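Local coordinates for short chain dehydrogenase (Salmonella typhi, PDB 3G1T), which probably catalyses NAD(P)-dependent oxidation or reduction, as expected of a short-chain dehydrogenase with a Rossmann fold, at residues A[5-8]-A[9-13]; A[52-55]-A[56-60]; A[136-139]-A[140-143]; A[236-239]-A[240-243]. One frame throughout, in Å; residues are numbered along the deposited sequence. Where two conformers were deposited one is given.

Contact 1. Residues A[5-8]-A[9-13]; sequences YQPK and QDLLQ
Leu11 points back at the chain that precedes it and meets Tyr5 and Pro7 with its two methyl groups. The forked end straddles the phenol oxygen: CD1 and CD2 of Leu11 each lie 3.5 Å from Tyr5 OH, and CD2 also sits at the edge of the Tyr5 ring, near its plane. Pro7 closes in from another direction, its CB 3.9 Å from Leu11 CD2. The same proline covers one face of the tyrosine ring, where its CD stands 3.6 Å above the plane, displaced toward the rim. The leucine reaches both neighbours because its CG is anti to the backbone N (chi1 -174°).

Behind this small apolar cluster the backbone folds into a type I beta turn from Lys8 to Leu11, closed by the hydrogen bond from Leu11 N to Lys8 O at 3.0 Å. The hydrogen bond is fairly straight (N-H...O 158°), but the donor stands above the carbonyl plane instead of on a lone pair. A second type I turn, from Asp10 to Gln13, overlaps the first by two residues and has its own bond from Gln13 N to Asp10 O; together the two turns bend the N-terminal segment on its way to strand 16-19 of the Rossmann fold. On the outer side Asp10 OD1 comes 3.6 Å from Lys8 CB; Lys8 NZ and Asp10 OD1 remain 6.7 Å apart, too far for a salt bridge.

Further out, Tyr5 OH is hydrogen-bonded to OD2 of Asp234, and Trp229 packs edge-to-face with the tyrosine ring. Gln9 turns its NE2 to the carbonyl oxygen of Arg36, while Leu12 inserts against Leu228 and Met231 of helix 224-231.

Contact 2. Residues A[52-55]-A[56-60]; sequences RRVA and QHIAD
Arg52 and Gln56, one helical turn apart, are joined by a side-chain hydrogen bond from Arg52 NH1 to Gln56 OE1 of 2.8 Å, with an N-H...O angle of 153°. The amide oxygen lies at the edge of the guanidinium, only 3° out of its plane, whereas NH1 stands well above the carbonyl plane of the glutamine and misses its lone pairs. The two flat groups are almost perpendicular, 86° apart. Arg52 runs extended through chi2 and then bends at chi3, which folds the guanidinium back toward the glutamine; Gln56 bends at chi2 to present OE1. A salt bridge from Arg52 NE to Glu49, one turn earlier, gives the guanidinium a second partner and helps to fix its rotation.

Beneath these side chains runs the regular i to i+4 backbone ladder of helix 48-62, the connecting helix of a beta-alpha-beta crossover between strands 40-45 and 67-70 in the Rossmann fold. Its bonds include Ile58 N to Val54 O at 3.0 Å and Ala59 N to Ala55 O at 2.9 Å.

On the buried side, Val54 and Ile58 follow each other along the helix, with Val54 CG1 4.4 Å from Ile58 CD1, a loose apolar contact. Ile58 CG1 also rests 3.7 Å from Val54 O, since it takes the position beside its own backbone N. Val54 and Ala55 both lie on Leu43 of strand 40-45, and Ile58 packs against Leu32 and Ala35 of helix 25-36. His57 faces the same helix, touching Arg28 and Arg36.

Contact 3. Residues A[136-139]-A[140-143]; sequences ALLP and LLLK
Leu138 O receives the N-H of Leu142 at 2.9 Å, with the donor nearly along the C=O axis (162°). One residue earlier, Leu137 O takes Leu141 N at 3.0 Å in much the same geometry. The next rung, Lys143 N to Pro139 O, is weak, its N-H...O angle being 133°; Lys143 N is also hydrogen-bonded to Leu140 O, three residues back.

Pro139 has no N-H to offer the preceding turn, and the helix is kinked there. Beside the kink a water bridges the backbone: it donates to Ala136 O at 2.9 Å and accepts from Leu140 N at 3.1 Å, replacing the direct i to i+4 bond of this rung. In the Rossmann fold this long helix lies against the parallel sheet and flanking helices, and its leucines divide between these neighbours.

Leu137 CD2 and Leu140 CD1 form one apolar pair at 4.5 Å; Leu137 lies on Ala85 and Leu140 on Ile88 of helix 78-91, and both touch Leu95. Leu138 CD2 and Leu141 CD1 make the other at 4.4 Å, against Leu190 of strand 190-196. Leu141 CG, set beside its own backbone N (chi1 -82°), lies 3.6 Å from Leu137 O. Leu138 and Leu142 both touch Tyr185 of helix 165-185.

Contact 4. Residues A[236-239]-A[240-243]; sequences RRKT and GMTF
Lys238 is the first residue to touch the following segment, and it does so with its aliphatic part. Its CD comes 3.6 Å from Met241 SD, and its CB lies 4.2 Å from Phe243 CZ, at the edge of the ring and near its plane. The bend of the lysine at chi2 (-94°) lays CD beside the sulfur, and its chain and the thioether of Met241 run at a slant to each other. Met241 was modelled in two conformers, so the sulfur contact describes one of them. Trp229 of helix 224-231 touches Lys238 and meets Phe243 edge-to-face.

At Thr239 the side chain turns away from Met241: OG1, anti to the backbone N (chi1 -167°), is hydrogen-bonded to the backbone N of Val192. The carbonyl oxygen of Thr239 instead has Met241 CG 3.7 Å away. The chain then turns at Gly240, a residue with no side chain and a positive phi (75°).

Asn193 ties both sides of the bend, bonding Lys238 O through ND2 and Met241 N through OD1, and backbone bonds from Gly240, Met241 and Phe243 to strand 190-196 lead the chain into strand 242-244 beside it, the last strand of the parallel Rossmann sheet.

In the fold
The four contacts follow one another along the chain and none touches another. Contacts 2 and 4 are the most widely separated, with centres 31 Å apart on opposite sides of the chain's centre; contact 2 lies on the helix that leads to the edge strand 67-70 and contact 4 leads into the other edge strand, 242-244. Contacts 1 and 4 approach nearest, about 9 Å between nearest atoms, and share a neighbour: Trp229 packs edge-to-face on Tyr5 of one and Phe243 of the other. Contact 3 sits 18 Å from contact 4 between centres, and strand 190-196 borders both. A magnesium ion lies about 8 Å from the side chain of Leu11 in contact 1.

Contact 1. Residues A[5-8]-A[9-13]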
ATOM      1  N   TYR A   5      18.808 -17.105 -19.230  1.00 26.02           N
ATOM      2  CA  TYR A   5      19.484 -17.694 -18.007  1.00 23.89           C
ATOM      3  C   TYR A   5      19.352 -19.183 -17.923  1.00 23.70           C
ATOM      4  O   TYR A   5      18.245 -19.700 -17.623  1.00 24.17           O
ATOM      5  CB  TYR A   5      18.909 -17.084 -16.693  1.00 22.02           C
ATOM      6  CG  TYR A   5      19.624 -17.457 -15.421  1.00 23.58           C
ATOM      7  CD1 TYR A   5      20.995 -17.210 -15.264  1.00 21.55           C
ATOM      8  CD2 TYR A   5      18.925 -18.026 -14.304  1.00 21.01           C
ATOM      9  CE1 TYR A   5      21.660 -17.529 -14.036  1.00 21.17           C
ATOM     10  CE2 TYR A   5      19.610 -18.321 -13.096  1.00 22.36           C
ATOM     11  CZ  TYR A   5      20.973 -18.090 -12.987  1.00 19.52           C
ATOM     12  OH  TYR A   5      21.687 -18.383 -11.835  1.00 20.51           O
ATOM     13  N   GLN A   6      20.504 -19.848 -18.014  1.00 23.74           N
ATOM     14  CA  GLN A   6      20.599 -21.314 -17.993  1.00 25.81           C
ATOM     15  C   GLN A   6      21.681 -21.776 -17.009  1.00 24.12           C
ATOM     16  O   GLN A   6      22.754 -22.176 -17.439  1.00 25.81           O
ATOM     17  CB  GLN A   6      20.971 -21.846 -19.391  1.00 28.70           C
ATOM     18  CG  GLN A   6      20.660 -20.889 -20.534  1.00 46.59           C
ATOM     19  CD  GLN A   6      20.509 -21.625 -21.849  1.00 30.71           C
ATOM     20  OE1 GLN A   6      21.496 -22.025 -22.474  1.00 46.03           O
ATOM     21  NE2 GLN A   6      19.259 -21.845 -22.253  1.00 46.95           N
ATOM     22  N   PRO A   7      21.375 -21.745 -15.697  1.00 21.21           N
ATOM     23  CA  PRO A   7      22.314 -22.130 -14.641  1.00 18.65           C
ATOM     24  C   PRO A   7      22.508 -23.636 -14.576  1.00 21.12           C
ATOM     25  O   PRO A   7      21.666 -24.420 -15.072  1.00 20.83           O
ATOM     26  CB  PRO A   7      21.588 -21.700 -13.382  1.00 18.76           C
ATOM     27  CG  PRO A   7      20.174 -21.799 -13.675  1.00 26.37           C
ATOM     28  CD  PRO A   7      20.057 -21.394 -15.131  1.00 20.66           C
ATOM     29  N   LYS A   8      23.608 -24.032 -13.974  1.00 21.31           N
ATOM     30  CA  LYS A   8      23.830 -25.417 -13.577  1.00 22.29           C
ATOM     31  C   LYS A   8      22.704 -26.016 -12.694  1.00 20.86           C
ATOM     32  O   LYS A   8      22.026 -25.311 -11.925  1.00 18.52           O
ATOM     33  CB  LYS A   8      25.187 -25.480 -12.848  1.00 24.30           C
ATOM     34  CG  LYS A   8      26.360 -25.191 -13.807  1.00 33.50           C
ATOM     35  CD  LYS A   8      27.599 -25.827 -13.278  1.00 25.46           C
ATOM     36  CE  LYS A   8      28.746 -24.913 -13.349  1.00 36.57           C
ATOM     37  NZ  LYS A   8      29.152 -24.819 -14.717  1.00 26.32           N
ATOM     38  N   GLN A   9      22.557 -27.338 -12.795  1.00 20.50           N
ATOM     39  CA  GLN A   9      21.485 -28.057 -12.163  1.00 19.11           C
ATOM     40  C   GLN A   9      21.597 -28.053 -10.672  1.00 17.69           C
ATOM     41  O   GLN A   9      20.618 -28.332 -10.004  1.00 15.88           O
ATOM     42  CB  GLN A   9      21.402 -29.526 -12.771  1.00 18.68           C
ATOM     43  CG  GLN A   9      20.011 -30.149 -12.636  1.00 21.37           C
ATOM     44  CD  GLN A   9      18.946 -29.405 -13.388  1.00 17.63           C
ATOM     45  OE1 GLN A   9      19.128 -29.066 -14.540  1.00 21.95           O
ATOM     46  NE2 GLN A   9      17.826 -29.104 -12.711  1.00 21.28           N
ATOM     47  N   ASP A  10      22.788 -27.695 -10.136  1.00 16.73           N
ATOM     48  CA  ASP A  10      22.964 -27.635  -8.703  1.00 18.57           C
ATOM     49  C   ASP A  10      23.112 -26.204  -8.210  1.00 17.75           C
ATOM     50  O   ASP A  10      23.604 -25.964  -7.093  1.00 16.49           O
ATOM     51  CB  ASP A  10      24.136 -28.514  -8.239  1.00 21.22           C
ATOM     52  CG  ASP A  10      25.430 -28.130  -8.837  1.00 30.86           C
ATOM     53  OD1 ASP A  10      25.444 -27.315  -9.773  1.00 20.11           O
ATOM     54  OD2 ASP A  10      26.438 -28.645  -8.326  1.00 22.78           O
ATOM     55  N   LEU A  11      22.589 -25.244  -8.993  1.00 15.46           N
ATOM     56  CA  LEU A  11      22.529 -23.832  -8.476  1.00 15.17           C
ATOM     57  C   LEU A  11      22.086 -23.692  -7.021  1.00 15.67           C
ATOM     58  O   LEU A  11      22.721 -22.907  -6.270  1.00 16.32           O
ATOM     59  CB  LEU A  11      21.605 -22.994  -9.367  1.00 15.95           C
ATOM     60  CG  LEU A  11      21.504 -21.470  -9.102  1.00 17.09           C
ATOM     61  CD1 LEU A  11      22.830 -20.779  -9.534  1.00 15.13           C
ATOM     62  CD2 LEU A  11      20.289 -20.886  -9.762  1.00 17.89           C
ATOM     63  N   LEU A  12      20.993 -24.389  -6.632  1.00 14.04           N
ATOM     64  CA  LEU A  12      20.375 -24.165  -5.306  1.00 15.64           C
ATOM     65  C   LEU A  12      20.701 -25.294  -4.299  1.00 14.75           C
ATOM     66  O   LEU A  12      20.079 -25.443  -3.253  1.00 18.30           O
ATOM     67  CB  LEU A  12      18.839 -23.964  -5.530  1.00 13.96           C
ATOM     68  CG  LEU A  12      18.536 -22.728  -6.395  1.00 14.17           C
ATOM     69  CD1 LEU A  12      16.920 -22.640  -6.432  1.00 13.44           C
ATOM     70  CD2 LEU A  12      19.212 -21.387  -5.883  1.00 14.68           C
ATOM     71  N   GLN A  13      21.733 -26.081  -4.618  1.00 16.15           N
ATOM     72  CA  GLN A  13      21.990 -27.285  -3.828  1.00 16.14           C
ATOM     73  C   GLN A  13      22.152 -26.937  -2.372  1.00 16.72           C
ATOM     74  O   GLN A  13      22.979 -26.056  -1.980  1.00 16.38           O
ATOM     75  CB  GLN A  13      23.264 -27.974  -4.339  1.00 16.50           C
ATOM     76  CG  GLN A  13      23.481 -29.334  -3.678  1.00 23.04           C
ATOM     77  CD  GLN A  13      22.333 -30.341  -3.959  1.00 22.59           C
ATOM     78  OE1 GLN A  13      21.873 -30.565  -5.124  1.00 26.72           O
ATOM     79  NE2 GLN A  13      21.860 -30.932  -2.895  1.00 26.44           N
TER

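Contact 2. Residues A[52-55]-A[56-60]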
ATOM      1  N   ARG A  52       0.070 -31.582   0.448  1.00 30.78           N
ATOM      2  CA  ARG A  52       0.624 -32.908   0.552  1.00 29.84           C
ATOM      3  C   ARG A  52       0.918 -33.333  -0.888  1.00 27.28           C
ATOM      4  O   ARG A  52       1.943 -33.923  -1.136  1.00 26.34           O
ATOM      5  CB  ARG A  52      -0.328 -33.901   1.267  1.00 31.30           C
ATOM      6  CG  ARG A  52       0.268 -35.369   1.408  1.00 28.94           C
ATOM      7  CD  ARG A  52      -0.679 -36.432   2.056  1.00 34.51           C
ATOM      8  NE  ARG A  52      -1.912 -36.512   1.297  1.00 28.88           N
ATOM      9  CZ  ARG A  52      -2.028 -37.129   0.130  1.00 35.48           C
ATOM     10  NH1 ARG A  52      -0.983 -37.732  -0.459  1.00 30.87           N
ATOM     11  NH2 ARG A  52      -3.199 -37.105  -0.476  1.00 31.67           N
ATOM     12  N   ARG A  53       0.035 -32.986  -1.830  1.00 26.84           N
ATOM     13  CA  ARG A  53       0.155 -33.480  -3.230  1.00 26.93           C
ATOM     14  C   ARG A  53       1.399 -32.904  -3.886  1.00 23.18           C
ATOM     15  O   ARG A  53       2.102 -33.585  -4.605  1.00 23.07           O
ATOM     16  CB  ARG A  53      -1.102 -33.150  -4.066  1.00 30.68           C
ATOM     17  CG  ARG A  53      -0.943 -33.279  -5.583  1.00 61.61           C
ATOM     18  CD  ARG A  53      -2.258 -32.964  -6.346  1.00 37.18           C
ATOM     19  NE  ARG A  53      -3.293 -33.972  -6.074  1.00 62.71           N
ATOM     20  CZ  ARG A  53      -4.521 -33.703  -5.620  1.00 40.36           C
ATOM     21  NH1 ARG A  53      -4.913 -32.440  -5.399  1.00 62.84           N
ATOM     22  NH2 ARG A  53      -5.372 -34.704  -5.394  1.00 63.36           N
ATOM     23  N   VAL A  54       1.669 -31.629  -3.617  1.00 21.61           N
ATOM     24  CA  VAL A  54       2.847 -31.011  -4.230  1.00 19.15           C
ATOM     25  C   VAL A  54       4.098 -31.612  -3.593  1.00 19.36           C
ATOM     26  O   VAL A  54       5.127 -31.968  -4.276  1.00 17.60           O
ATOM     27  CB  VAL A  54       2.809 -29.452  -4.092  1.00 18.45           C
ATOM     28  CG1 VAL A  54       4.063 -28.881  -4.606  1.00 20.40           C
ATOM     29  CG2 VAL A  54       1.628 -28.844  -4.891  1.00 22.06           C
ATOM     30  N   ALA A  55       4.053 -31.730  -2.277  1.00 19.39           N
ATOM     31  CA  ALA A  55       5.217 -32.296  -1.586  1.00 21.57           C
ATOM     32  C   ALA A  55       5.504 -33.732  -2.057  1.00 22.59           C
ATOM     33  O   ALA A  55       6.648 -34.122  -2.115  1.00 20.54           O
ATOM     34  CB  ALA A  55       5.042 -32.258  -0.079  1.00 23.71           C
ATOM     35  N   GLN A  56       4.441 -34.516  -2.321  1.00 22.09           N
ATOM     36  CA  GLN A  56       4.579 -35.911  -2.787  1.00 23.86           C
ATOM     37  C   GLN A  56       5.178 -35.970  -4.195  1.00 22.30           C
ATOM     38  O   GLN A  56       5.979 -36.831  -4.503  1.00 19.19           O
ATOM     39  CB  GLN A  56       3.224 -36.639  -2.748  1.00 26.88           C
ATOM     40  CG  GLN A  56       2.585 -36.678  -1.341  1.00 47.44           C
ATOM     41  CD  GLN A  56       2.475 -38.075  -0.694  1.00 30.96           C
ATOM     42  OE1 GLN A  56       1.635 -38.286   0.192  1.00 46.32           O
ATOM     43  NE2 GLN A  56       3.345 -39.014  -1.118  1.00 47.23           N
ATOM     44  N   HIS A  57       4.820 -34.993  -5.020  1.00 23.87           N
ATOM     45  CA  HIS A  57       5.356 -34.888  -6.374  1.00 23.80           C
ATOM     46  C   HIS A  57       6.865 -34.640  -6.252  1.00 22.42           C
ATOM     47  O   HIS A  57       7.641 -35.313  -6.899  1.00 22.26           O
ATOM     48  CB  HIS A  57       4.574 -33.782  -7.141  1.00 28.29           C
ATOM     49  CG  HIS A  57       4.957 -33.595  -8.591  1.00 32.24           C
ATOM     50  ND1 HIS A  57       4.178 -32.865  -9.466  1.00 32.38           N
ATOM     51  CD2 HIS A  57       6.000 -34.060  -9.328  1.00 32.50           C
ATOM     52  CE1 HIS A  57       4.743 -32.844 -10.666  1.00 32.37           C
ATOM     53  NE2 HIS A  57       5.841 -33.574 -10.615  1.00 32.94           N
ATOM     54  N   ILE A  58       7.296 -33.736  -5.367  1.00 21.37           N
ATOM     55  CA  ILE A  58       8.732 -33.434  -5.208  1.00 20.20           C
ATOM     56  C   ILE A  58       9.414 -34.703  -4.653  1.00 20.34           C
ATOM     57  O   ILE A  58      10.497 -35.073  -5.137  1.00 20.71           O
ATOM     58  CB  ILE A  58       8.951 -32.181  -4.280  1.00 19.51           C
ATOM     59  CG1 ILE A  58       8.566 -30.878  -4.994  1.00 22.38           C
ATOM     60  CG2 ILE A  58      10.425 -32.091  -3.682  1.00 21.03           C
ATOM     61  CD1 ILE A  58       8.340 -29.655  -4.020  1.00 19.94           C
ATOM     62  N   ALA A  59       8.779 -35.360  -3.669  1.00 20.12           N
ATOM     63  CA  ALA A  59       9.319 -36.613  -3.076  1.00 20.93           C
ATOM     64  C   ALA A  59       9.486 -37.688  -4.123  1.00 20.83           C
ATOM     65  O   ALA A  59      10.542 -38.341  -4.185  1.00 21.90           O
ATOM     66  CB  ALA A  59       8.474 -37.126  -1.957  1.00 21.73           C
ATOM     67  N   ASP A  60       8.483 -37.814  -4.987  1.00 23.73           N
ATOM     68  CA  ASP A  60       8.583 -38.758  -6.142  1.00 26.33           C
ATOM     69  C   ASP A  60       9.749 -38.472  -7.078  1.00 28.17           C
ATOM     70  O   ASP A  60      10.257 -39.379  -7.752  1.00 28.85           O
ATOM     71  CB  ASP A  60       7.312 -38.776  -6.968  1.00 28.01           C
ATOM     72  CG  ASP A  60       6.140 -39.372  -6.223  1.00 22.91           C
ATOM     73  OD1 ASP A  60       6.386 -40.020  -5.190  1.00 30.01           O
ATOM     74  OD2 ASP A  60       4.990 -39.166  -6.684  1.00 29.75           O
TER

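Contact 3. Residues A[136-139]-A[140-143]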
ATOM      1  N   ALA A 136       8.528 -12.570  11.088  1.00 17.07           N
ATOM      2  CA  ALA A 136       8.822 -13.756  11.903  1.00 17.18           C
ATOM      3  C   ALA A 136       9.996 -14.608  11.395  1.00 17.97           C
ATOM      4  O   ALA A 136      10.555 -15.378  12.204  1.00 18.35           O
ATOM      5  CB  ALA A 136       7.609 -14.616  11.973  1.00 18.09           C
ATOM      6  N   LEU A 137      10.257 -14.549  10.066  1.00 17.30           N
ATOM      7  CA  LEU A 137      11.318 -15.263   9.352  1.00 16.16           C
ATOM      8  C   LEU A 137      12.616 -14.487   9.146  1.00 16.87           C
ATOM      9  O   LEU A 137      13.609 -15.070   8.698  1.00 17.47           O
ATOM     10  CB  LEU A 137      10.779 -15.713   7.970  1.00 17.27           C
ATOM     11  CG  LEU A 137       9.487 -16.558   8.138  1.00 15.99           C
ATOM     12  CD1 LEU A 137       8.962 -16.815   6.726  1.00 16.31           C
ATOM     13  CD2 LEU A 137       9.876 -17.887   8.767  1.00 16.93           C
ATOM     14  N   LEU A 138      12.666 -13.212   9.554  1.00 16.01           N
ATOM     15  CA  LEU A 138      13.937 -12.445   9.337  1.00 15.45           C
ATOM     16  C   LEU A 138      15.148 -13.029  10.091  1.00 17.27           C
ATOM     17  O   LEU A 138      16.248 -13.119   9.526  1.00 16.54           O
ATOM     18  CB  LEU A 138      13.772 -10.980   9.726  1.00 14.90           C
ATOM     19  CG  LEU A 138      12.979 -10.160   8.678  1.00 17.50           C
ATOM     20  CD1 LEU A 138      12.629  -8.773   9.279  1.00 15.41           C
ATOM     21  CD2 LEU A 138      13.622 -10.061   7.343  1.00 15.45           C
ATOM     22  N   PRO A 139      14.959 -13.490  11.373  1.00 17.44           N
ATOM     23  CA  PRO A 139      16.157 -14.087  12.006  1.00 17.18           C
ATOM     24  C   PRO A 139      16.745 -15.316  11.257  1.00 17.64           C
ATOM     25  O   PRO A 139      17.959 -15.384  11.061  1.00 17.21           O
ATOM     26  CB  PRO A 139      15.658 -14.498  13.399  1.00 19.17           C
ATOM     27  CG  PRO A 139      14.584 -13.463  13.700  1.00 17.95           C
ATOM     28  CD  PRO A 139      13.824 -13.471  12.304  1.00 16.39           C
ATOM     29  N   LEU A 140      15.876 -16.177  10.717  1.00 14.59           N
ATOM     30  CA  LEU A 140      16.322 -17.343   9.999  1.00 14.46           C
ATOM     31  C   LEU A 140      16.942 -16.954   8.688  1.00 13.69           C
ATOM     32  O   LEU A 140      17.933 -17.551   8.296  1.00 13.92           O
ATOM     33  CB  LEU A 140      15.149 -18.273   9.703  1.00 16.07           C
ATOM     34  CG  LEU A 140      14.824 -19.255  10.848  1.00 19.05           C
ATOM     35  CD1 LEU A 140      13.392 -19.812  10.752  1.00 17.55           C
ATOM     36  CD2 LEU A 140      15.809 -20.469  10.908  1.00 17.36           C
ATOM     37  N   LEU A 141      16.426 -15.897   8.085  1.00 15.13           N
ATOM     38  CA  LEU A 141      16.993 -15.420   6.845  1.00 15.39           C
ATOM     39  C   LEU A 141      18.375 -14.858   7.023  1.00 17.27           C
ATOM     40  O   LEU A 141      19.238 -15.018   6.136  1.00 17.35           O
ATOM     41  CB  LEU A 141      16.085 -14.394   6.176  1.00 17.01           C
ATOM     42  CG  LEU A 141      14.930 -14.911   5.342  1.00 16.51           C
ATOM     43  CD1 LEU A 141      13.803 -13.849   5.098  1.00 16.12           C
ATOM     44  CD2 LEU A 141      15.497 -15.463   3.984  1.00 14.80           C
ATOM     45  N   LEU A 142      18.591 -14.202   8.184  1.00 17.87           N
ATOM     46  CA  LEU A 142      19.926 -13.650   8.477  1.00 18.24           C
ATOM     47  C   LEU A 142      21.013 -14.685   8.786  1.00 18.04           C
ATOM     48  O   LEU A 142      22.218 -14.386   8.771  1.00 19.09           O
ATOM     49  CB  LEU A 142      19.832 -12.604   9.558  1.00 19.07           C
ATOM     50  CG  LEU A 142      19.224 -11.262   9.115  1.00 18.80           C
ATOM     51  CD1 LEU A 142      18.853 -10.576  10.463  1.00 23.39           C
ATOM     52  CD2 LEU A 142      20.116 -10.420   8.234  1.00 20.73           C
ATOM     53  N   LYS A 143      20.597 -15.910   9.094  1.00 17.35           N
ATOM     54  CA  LYS A 143      21.537 -17.026   9.244  1.00 16.73           C
ATOM     55  C   LYS A 143      22.109 -17.528   7.900  1.00 16.33           C
ATOM     56  O   LYS A 143      23.110 -18.299   7.894  1.00 15.51           O
ATOM     57  CB  LYS A 143      20.875 -18.190  10.007  1.00 20.23           C
ATOM     58  CG  LYS A 143      20.380 -17.957  11.464  1.00 34.41           C
ATOM     59  CD  LYS A 143      21.472 -17.445  12.412  1.00 27.82           C
ATOM     60  CE  LYS A 143      22.010 -18.512  13.321  1.00 36.19           C
ATOM     61  NZ  LYS A 143      23.074 -17.896  14.239  1.00 32.92           N
TER
HETATM   62  O   HOH W   1      13.135 -16.594  12.038  1.00 17.94           O

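Contact 4. Residues A[236-239]-A[240-243]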
ATOM      1  N   ARG A 236      23.353 -12.004  -6.365  1.00 15.20           N
ATOM      2  CA  ARG A 236      23.645 -11.628  -4.954  1.00 16.98           C
ATOM      3  C   ARG A 236      23.936 -10.126  -4.791  1.00 18.24           C
ATOM      4  O   ARG A 236      23.794  -9.583  -3.683  1.00 18.74           O
ATOM      5  CB  ARG A 236      24.842 -12.427  -4.383  1.00 18.46           C
ATOM      6  CG  ARG A 236      26.156 -12.068  -4.977  1.00 20.50           C
ATOM      7  CD  ARG A 236      27.263 -12.958  -4.315  1.00 20.81           C
ATOM      8  NE  ARG A 236      27.125 -12.845  -2.857  1.00 22.09           N
ATOM      9  CZ  ARG A 236      27.307 -13.866  -2.013  1.00 23.58           C
ATOM     10  NH1 ARG A 236      27.751 -15.054  -2.442  1.00 24.72           N
ATOM     11  NH2 ARG A 236      27.107 -13.678  -0.738  1.00 21.37           N
ATOM     12  N   ARG A 237      24.340  -9.429  -5.838  1.00 17.32           N
ATOM     13  CA  ARG A 237      24.573  -7.975  -5.686  1.00 20.03           C
ATOM     14  C   ARG A 237      23.339  -7.066  -5.883  1.00 19.73           C
ATOM     15  O   ARG A 237      23.502  -5.805  -5.911  1.00 18.90           O
ATOM     16  CB  ARG A 237      25.653  -7.544  -6.686  1.00 23.79           C
ATOM     17  CG  ARG A 237      27.035  -8.126  -6.256  1.00 30.08           C
ATOM     18  CD  ARG A 237      28.188  -8.098  -7.315  1.00 32.67           C
ATOM     19  NE  ARG A 237      27.903  -8.747  -8.614  1.00 33.96           N
ATOM     20  CZ  ARG A 237      27.802 -10.070  -8.916  1.00 38.83           C
ATOM     21  NH1 ARG A 237      27.885 -11.083  -8.010  1.00 33.27           N
ATOM     22  NH2 ARG A 237      27.562 -10.389 -10.205  1.00 35.33           N
ATOM     23  N   LYS A 238      22.168  -7.692  -6.089  1.00 15.56           N
ATOM     24  CA  LYS A 238      20.954  -6.948  -6.496  1.00 15.95           C
ATOM     25  C   LYS A 238      19.970  -6.975  -5.341  1.00 16.56           C
ATOM     26  O   LYS A 238      19.625  -8.038  -4.821  1.00 15.88           O
ATOM     27  CB  LYS A 238      20.269  -7.566  -7.779  1.00 21.08           C
ATOM     28  CG  LYS A 238      21.222  -7.754  -8.920  1.00 27.95           C
ATOM     29  CD  LYS A 238      21.183  -6.574  -9.825  1.00 27.93           C
ATOM     30  CE  LYS A 238      22.277  -6.656 -10.933  1.00 30.44           C
ATOM     31  NZ  LYS A 238      22.034  -7.604 -12.114  1.00 32.16           N
ATOM     32  N   THR A 239      19.561  -5.758  -4.917  1.00 18.01           N
ATOM     33  CA  THR A 239      18.574  -5.635  -3.851  1.00 17.00           C
ATOM     34  C   THR A 239      17.833  -4.342  -4.093  1.00 16.20           C
ATOM     35  O   THR A 239      18.335  -3.448  -4.747  1.00 17.55           O
ATOM     36  CB  THR A 239      19.201  -5.680  -2.454  1.00 13.88           C
ATOM     37  OG1 THR A 239      18.215  -5.851  -1.430  1.00 15.14           O
ATOM     38  CG2 THR A 239      20.036  -4.387  -2.170  1.00 17.16           C
ATOM     39  N   GLY A 240      16.630  -4.286  -3.564  1.00 14.28           N
ATOM     40  CA  GLY A 240      15.768  -3.124  -3.743  1.00 13.20           C
ATOM     41  C   GLY A 240      15.109  -2.971  -5.104  1.00 13.95           C
ATOM     42  O   GLY A 240      14.547  -1.902  -5.354  1.00 15.15           O
ATOM     43  N   MET A 241      15.166  -3.988  -5.945  1.00 16.43           N
ATOM     44  CA  MET A 241      14.739  -3.842  -7.349  0.50 16.88           C
ATOM     45  C   MET A 241      13.433  -4.601  -7.595  1.00 16.42           C
ATOM     46  O   MET A 241      13.118  -5.511  -6.860  1.00 16.92           O
ATOM     47  CB  MET A 241      15.813  -4.369  -8.315  0.50 16.12           C
ATOM     48  CG  MET A 241      17.127  -3.561  -8.251  0.50 20.15           C
ATOM     49  SD  MET A 241      18.546  -4.172  -9.186  0.50 15.58           S
ATOM     50  CE  MET A 241      17.981  -4.132 -10.881  0.50 20.24           C
ATOM     51  N   THR A 242      12.745  -4.237  -8.669  1.00 16.72           N
ATOM     52  CA  THR A 242      11.538  -4.966  -9.044  1.00 14.05           C
ATOM     53  C   THR A 242      11.725  -5.404 -10.501  1.00 14.63           C
ATOM     54  O   THR A 242      12.077  -4.598 -11.359  1.00 18.43           O
ATOM     55  CB  THR A 242      10.252  -4.075  -8.733  1.00 10.97           C
ATOM     56  OG1 THR A 242       9.081  -4.889  -9.126  1.00 21.48           O
ATOM     57  CG2 THR A 242      10.289  -2.746  -9.456  1.00 17.41           C
ATOM     58  N   PHE A 243      11.619  -6.721 -10.734  1.00 16.20           N
ATOM     59  CA  PHE A 243      11.947  -7.344 -12.011  1.00 18.59           C
ATOM     60  C   PHE A 243      10.729  -7.850 -12.736  1.00 20.54           C
ATOM     61  O   PHE A 243       9.833  -8.453 -12.128  1.00 22.53           O
ATOM     62  CB  PHE A 243      12.879  -8.537 -11.835  1.00 19.61           C
ATOM     63  CG  PHE A 243      14.236  -8.163 -11.180  1.00 18.04           C
ATOM     64  CD1 PHE A 243      15.295  -7.708 -11.985  1.00 21.62           C
ATOM     65  CD2 PHE A 243      14.399  -8.267  -9.791  1.00 21.86           C
ATOM     66  CE1 PHE A 243      16.580  -7.398 -11.384  1.00 20.13           C
ATOM     67  CE2 PHE A 243      15.643  -7.880  -9.168  1.00 17.73           C
ATOM     68  CZ  PHE A 243      16.706  -7.501  -9.954  1.00 22.50           C
TER